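Local coordinates for protein acetyl xylan esterase (Paenibacillus sp. R4, PDB 6AGQ) that probably removes acetyl groups from acetylated xylan, as a cold-active serine esterase of the alpha/beta-hydrolase fold, at residues A[85-90]-A[176-181]; A[163-168]-A[198-203]. All coordinates share one frame; numbering follows the deposited sequence.

Contact 1: A[85-90]-A[176-181]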
loop_
_atom_site.group_PDB
_atom_site.type_symbol
_atom_site.label_atom_id
_atom_site.label_comp_id
_atom_site.label_asym_id
_atom_site.label_seq_id
_atom_site.Cartn_x
_atom_site.Cartn_y
_atom_site.Cartn_z
ATOM N N SER A 85 49.011 -21.991 4.609
ATOM C CA SER A 85 48.190 -23.109 5.115
ATOM C C SER A 85 46.659 -22.865 5.152
ATOM O O SER A 85 45.880 -23.807 4.989
ATOM C CB SER A 85 48.652 -23.531 6.511
ATOM O OG SER A 85 48.424 -22.505 7.482
ATOM N N LEU A 86 46.240 -21.625 5.331
ATOM C CA LEU A 86 44.850 -21.337 5.595
ATOM C C LEU A 86 44.117 -21.063 4.303
ATOM O O LEU A 86 44.487 -20.123 3.575
ATOM C CB LEU A 86 44.677 -20.098 6.514
ATOM C CG LEU A 86 45.170 -20.225 7.948
ATOM C CD1 LEU A 86 44.798 -18.996 8.735
ATOM C CD2 LEU A 86 44.612 -21.439 8.666
ATOM N N PRO A 87 43.039 -21.799 4.052
ATOM C CA PRO A 87 42.134 -21.332 2.978
ATOM C C PRO A 87 41.488 -19.981 3.312
ATOM O O PRO A 87 41.576 -19.516 4.453
ATOM C CB PRO A 87 41.113 -22.477 2.824
ATOM C CG PRO A 87 41.285 -23.370 4.021
ATOM C CD PRO A 87 42.569 -23.030 4.714
ATOM N N VAL A 88 40.926 -19.300 2.320
ATOM C CA VAL A 88 40.446 -17.942 2.557
ATOM C C VAL A 88 39.166 -17.647 1.787
ATOM O O VAL A 88 39.011 -18.055 0.674
ATOM C CB VAL A 88 41.526 -16.839 2.313
ATOM C CG1 VAL A 88 41.947 -16.712 0.872
ATOM C CG2 VAL A 88 41.061 -15.468 2.767
ATOM N N LEU A 89 38.266 -16.910 2.435
ATOM C CA LEU A 89 37.030 -16.460 1.855
ATOM C C LEU A 89 36.984 -14.917 1.818
ATOM O O LEU A 89 37.239 -14.203 2.821
ATOM C CB LEU A 89 35.883 -17.050 2.655
ATOM C CG LEU A 89 34.522 -16.915 2.001
ATOM C CD1 LEU A 89 33.708 -18.152 2.285
ATOM C CD2 LEU A 89 33.801 -15.640 2.453
ATOM N N VAL A 90 36.668 -14.388 0.658
ATOM C CA VAL A 90 36.478 -12.923 0.520
ATOM C C VAL A 90 35.015 -12.664 0.294
ATOM O O VAL A 90 34.382 -13.173 -0.685
ATOM C CB VAL A 90 37.382 -12.358 -0.624
ATOM C CG1 VAL A 90 37.133 -10.886 -0.839
ATOM C CG2 VAL A 90 38.864 -12.558 -0.284
ATOM N N ALA A 176 47.080 -19.301 -1.261
ATOM C CA ALA A 176 46.588 -18.568 -2.418
ATOM C C ALA A 176 45.929 -19.501 -3.466
ATOM O O ALA A 176 45.107 -19.054 -4.282
ATOM C CB ALA A 176 47.747 -17.759 -3.043
ATOM N N SER A 177 46.195 -20.800 -3.384
ATOM C CA SER A 177 45.432 -21.759 -4.205
ATOM C C SER A 177 44.063 -22.195 -3.583
ATOM O O SER A 177 43.351 -23.034 -4.151
ATOM C CB SER A 177 46.340 -22.961 -4.552
ATOM O OG SER A 177 46.517 -23.788 -3.407
ATOM N N ARG A 178 43.678 -21.636 -2.431
ATOM C CA ARG A 178 42.416 -21.989 -1.815
ATOM C C ARG A 178 41.619 -20.736 -1.457
ATOM O O ARG A 178 41.322 -20.508 -0.296
ATOM C CB ARG A 178 42.668 -22.945 -0.595
ATOM C CG ARG A 178 43.430 -24.189 -1.039
ATOM C CD ARG A 178 43.697 -25.182 0.092
ATOM N NE ARG A 178 42.466 -25.698 0.643
ATOM C CZ ARG A 178 42.352 -26.299 1.821
ATOM N NH1 ARG A 178 43.425 -26.518 2.583
ATOM N NH2 ARG A 178 41.159 -26.704 2.242
ATOM N N ILE A 179 41.291 -19.925 -2.463
ATOM C CA ILE A 179 40.508 -18.700 -2.280
ATOM C C ILE A 179 39.062 -18.852 -2.818
ATOM O O ILE A 179 38.874 -19.296 -3.958
ATOM C CB ILE A 179 41.142 -17.545 -3.043
ATOM C CG1 ILE A 179 42.574 -17.269 -2.554
ATOM C CG2 ILE A 179 40.295 -16.262 -2.949
ATOM C CD1 ILE A 179 43.320 -16.336 -3.515
ATOM N N ALA A 180 38.066 -18.476 -2.009
ATOM C CA ALA A 180 36.687 -18.399 -2.462
ATOM C C ALA A 180 36.193 -16.965 -2.350
ATOM O O ALA A 180 36.649 -16.223 -1.470
ATOM C CB ALA A 180 35.799 -19.308 -1.666
ATOM N N VAL A 181 35.323 -16.581 -3.277
ATOM C CA VAL A 181 34.709 -15.223 -3.345
ATOM C C VAL A 181 33.201 -15.391 -3.202
ATOM O O VAL A 181 32.627 -16.314 -3.804
ATOM C CB VAL A 181 35.118 -14.417 -4.602
ATOM C CG1 VAL A 181 36.577 -13.952 -4.533
ATOM C CG2 VAL A 181 34.938 -15.214 -5.860
HETATM O O HOH W 1 45.793 -25.243 2.704
#

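Contact 2: A[163-168]-A[198-203]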
loop_
_atom_site.group_PDB
_atom_site.type_symbol
_atom_site.label_atom_id
_atom_site.label_comp_id
_atom_site.label_asym_id
_atom_site.label_seq_id
_atom_site.Cartn_x
_atom_site.Cartn_y
_atom_site.Cartn_z
ATOM N N ARG A 163 42.004 -6.039 -5.805
ATOM C CA ARG A 163 42.995 -5.699 -4.803
ATOM C C ARG A 163 42.727 -6.345 -3.424
ATOM O O ARG A 163 43.695 -6.582 -2.692
ATOM C CB ARG A 163 43.155 -4.180 -4.740
ATOM C CG ARG A 163 43.803 -3.662 -6.003
ATOM C CD ARG A 163 43.614 -2.177 -6.174
ATOM N NE ARG A 163 44.531 -1.424 -5.319
ATOM C CZ ARG A 163 45.814 -1.199 -5.556
ATOM N NH1 ARG A 163 46.428 -1.652 -6.673
ATOM N NH2 ARG A 163 46.491 -0.472 -4.663
ATOM N N ALA A 164 41.479 -6.676 -3.086
ATOM C CA ALA A 164 41.208 -7.560 -1.945
ATOM C C ALA A 164 41.849 -8.959 -2.096
ATOM O O ALA A 164 42.281 -9.566 -1.144
ATOM C CB ALA A 164 39.717 -7.687 -1.705
ATOM N N LEU A 165 41.926 -9.474 -3.308
ATOM C CA LEU A 165 42.646 -10.748 -3.527
ATOM C C LEU A 165 44.154 -10.537 -3.368
ATOM O O LEU A 165 44.806 -11.408 -2.825
ATOM C CB LEU A 165 42.376 -11.330 -4.897
ATOM C CG LEU A 165 40.914 -11.406 -5.318
ATOM C CD1 LEU A 165 40.801 -11.747 -6.812
ATOM C CD2 LEU A 165 40.134 -12.364 -4.429
ATOM N N ASP A 166 44.693 -9.384 -3.808
ATOM C CA ASP A 166 46.117 -8.986 -3.536
ATOM C C ASP A 166 46.349 -8.915 -2.022
ATOM O O ASP A 166 47.395 -9.307 -1.547
ATOM C CB ASP A 166 46.535 -7.562 -4.096
ATOM C CG ASP A 166 46.434 -7.411 -5.656
ATOM O OD1 ASP A 166 46.313 -8.417 -6.372
ATOM O OD2 ASP A 166 46.495 -6.244 -6.168
ATOM N N PHE A 167 45.409 -8.348 -1.278
ATOM C CA PHE A 167 45.573 -8.295 0.188
ATOM C C PHE A 167 45.618 -9.697 0.801
ATOM O O PHE A 167 46.570 -10.004 1.554
ATOM C CB PHE A 167 44.499 -7.498 0.904
ATOM C CG PHE A 167 44.619 -7.549 2.420
ATOM C CD1 PHE A 167 45.531 -6.739 3.086
ATOM C CD2 PHE A 167 43.838 -8.464 3.182
ATOM C CE1 PHE A 167 45.656 -6.825 4.477
ATOM C CE2 PHE A 167 43.937 -8.541 4.568
ATOM C CZ PHE A 167 44.844 -7.719 5.225
ATOM N N VAL A 168 44.634 -10.551 0.514
ATOM C CA VAL A 168 44.679 -11.846 1.153
ATOM C C VAL A 168 45.905 -12.633 0.720
ATOM O O VAL A 168 46.467 -13.360 1.550
ATOM C CB VAL A 168 43.377 -12.693 1.069
ATOM C CG1 VAL A 168 42.249 -11.963 1.773
ATOM C CG2 VAL A 168 42.988 -13.136 -0.338
ATOM N N ASP A 198 40.056 -12.315 -12.606
ATOM C CA ASP A 198 41.255 -12.797 -11.938
ATOM C C ASP A 198 41.267 -14.283 -11.929
ATOM O O ASP A 198 40.247 -14.880 -11.625
ATOM C CB ASP A 198 41.280 -12.284 -10.476
ATOM C CG ASP A 198 42.687 -12.279 -9.869
ATOM O OD1 ASP A 198 43.393 -11.255 -10.020
ATOM O OD2 ASP A 198 43.105 -13.286 -9.227
ATOM N N SER A 199 42.419 -14.883 -12.191
ATOM C CA SER A 199 42.570 -16.358 -12.215
ATOM C C SER A 199 42.705 -17.047 -10.885
ATOM O O SER A 199 42.754 -18.273 -10.868
ATOM C CB SER A 199 43.834 -16.788 -12.968
ATOM O OG SER A 199 43.876 -16.216 -14.227
ATOM N N ARG A 200 42.907 -16.303 -9.811
ATOM C CA ARG A 200 43.308 -16.922 -8.533
ATOM C C ARG A 200 42.166 -17.659 -7.776
ATOM O O ARG A 200 42.427 -18.707 -7.167
ATOM C CB ARG A 200 44.033 -15.923 -7.600
ATOM C CG ARG A 200 45.490 -15.617 -8.023
ATOM C CD ARG A 200 46.060 -14.379 -7.326
ATOM N NE ARG A 200 45.328 -13.119 -7.655
ATOM C CZ ARG A 200 45.632 -11.904 -7.193
ATOM N NH1 ARG A 200 46.659 -11.727 -6.382
ATOM N NH2 ARG A 200 44.908 -10.837 -7.545
ATOM N N PRO A 201 40.942 -17.099 -7.755
ATOM C CA PRO A 201 39.874 -17.730 -6.972
ATOM C C PRO A 201 39.550 -19.113 -7.480
ATOM O O PRO A 201 39.465 -19.321 -8.680
ATOM C CB PRO A 201 38.678 -16.788 -7.163
ATOM C CG PRO A 201 39.260 -15.508 -7.606
ATOM C CD PRO A 201 40.480 -15.840 -8.375
ATOM N N LYS A 202 39.447 -20.065 -6.552
ATOM C CA LYS A 202 39.124 -21.414 -6.860
ATOM C C LYS A 202 37.599 -21.699 -6.834
ATOM O O LYS A 202 37.110 -22.535 -7.616
ATOM C CB LYS A 202 39.808 -22.261 -5.853
ATOM C CG LYS A 202 39.777 -23.702 -6.188
ATOM C CD LYS A 202 40.245 -24.454 -4.979
ATOM C CE LYS A 202 40.415 -25.914 -5.318
ATOM N NZ LYS A 202 41.050 -26.554 -4.138
ATOM N N LEU A 203 36.888 -21.014 -5.943
ATOM C CA LEU A 203 35.444 -21.108 -5.829
ATOM C C LEU A 203 34.797 -19.734 -5.953
ATOM O O LEU A 203 35.366 -18.758 -5.499
ATOM C CB LEU A 203 35.059 -21.653 -4.463
ATOM C CG LEU A 203 34.884 -23.103 -4.197
ATOM C CD1 LEU A 203 35.898 -23.948 -4.898
ATOM C CD2 LEU A 203 34.883 -23.352 -2.714
#

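Contact 1: A[85-90]-A[176-181]
Val88, Leu89 and Val90 pair in parallel with Ile179, Ala180 and Val181, the two short strands running 16° apart with their axes 4.7 Å from each other. The bonds follow the staggered pattern of a parallel ladder: Val88 N donates to Arg178 O at 2.9 Å, Ala180 N to Val88 O, and Val90 N to Ala180 O. Beta-branched residues suit this extended backbone, and Val88 and Ile179 lie side by side on one face of the sheet. Val88 CG1 sits between its own backbone N and carbonyl carbon (chi1 67°), where it meets Ile179 CG1 at 3.5 Å. Val90 and Val181 continue that apolar face more loosely, Val90 CB to Val181 CG1 4.3 Å. The other face carries Leu89 and the small Ala180.

At the start of the ladder Pro87 and Arg178 point the same way. The arginine chain bends at chi3 (63°), and its guanidinium has Pro87 CG 3.7 Å above its plane, over the centre; this apolar carbon comes over the face and so does not compete with bonds made in the plane. One water accepts from Arg178 NH1 and donates to Ser85 O, 2.7 Å in each case, while Arg178 NE binds Leu321 O at the chain's end.

Strand 114-118 pairs with the far edge of strand 86-92, through Ala114 and Leu116. Val88, Ile179 and Val181 pack on helix 153-170, and Ala180 touches Leu203 and Leu205 of strand 203-207, next in the central sheet of the alpha/beta-hydrolase fold.

Contact 2: A[163-168]-A[198-203]
Leu165 and Asp198 meet tip to tip, Leu165 CD1 lying 3.6 Å from Asp198 CG, and this is the close-packed part of the contact. The same methyl also touches Pro201 CG at 4.1 Å, a looser apolar contact. Leu165 CB lies over one face of the Arg200 guanidinium, 3.7 Å above its plane and offset toward the rim.

The loop contains an Asx turn: Asp198 OD2 accepts from Arg200 N, and also from Arg200 NE at 2.7 Å through its syn lone pair. The arginine chain bends at chi3 (-63°), which places NE for this bond. Arg200 NH2 takes Asp198 OD1 from above the carboxylate plane, completing a side-on, two-nitrogen grip. This is the link between helix 186-197 and strand 203-207, a helix-to-strand connection of the alpha/beta-hydrolase fold.

Toward the more open side, where Asp166 and Arg200 are both partly exposed, the polar ends take over. The long arginine joins two carboxylates, and its charge probably offsets the repulsion between Asp166 OD1 and Asp198 OD1, 5.5 Å apart. Arg200 NH2 donates to Asp166 OD1 at 3.0 Å, in the guanidinium plane, and NH1 adds a weak bond to the same oxygen. The Asp166 and Arg200 side chains cross at about a right angle, their flat groups turned 50° apart.

Overall arrangement
The two contacts have centres about 8 Å apart, on the same side of the chain's centre, and their segments alternate along the sequence: 85-90, 163-168, 176-181, 198-203. Contact 1 lies in the central sheet, while contact 2 joins helix 153-170, which packs on strands 86-92 and 179-184, to the loop leading into their neighbour in the sheet, strand 203-207. They meet directly: Ile179 O probably accepts from Lys202 N, Leu203 O probably from Val181 N, and Ala180 CB packs on Leu203 CB. Strand 179-184 of contact 1 runs into a GxSxG sequence, consistent with the nucleophile elbow of this fold.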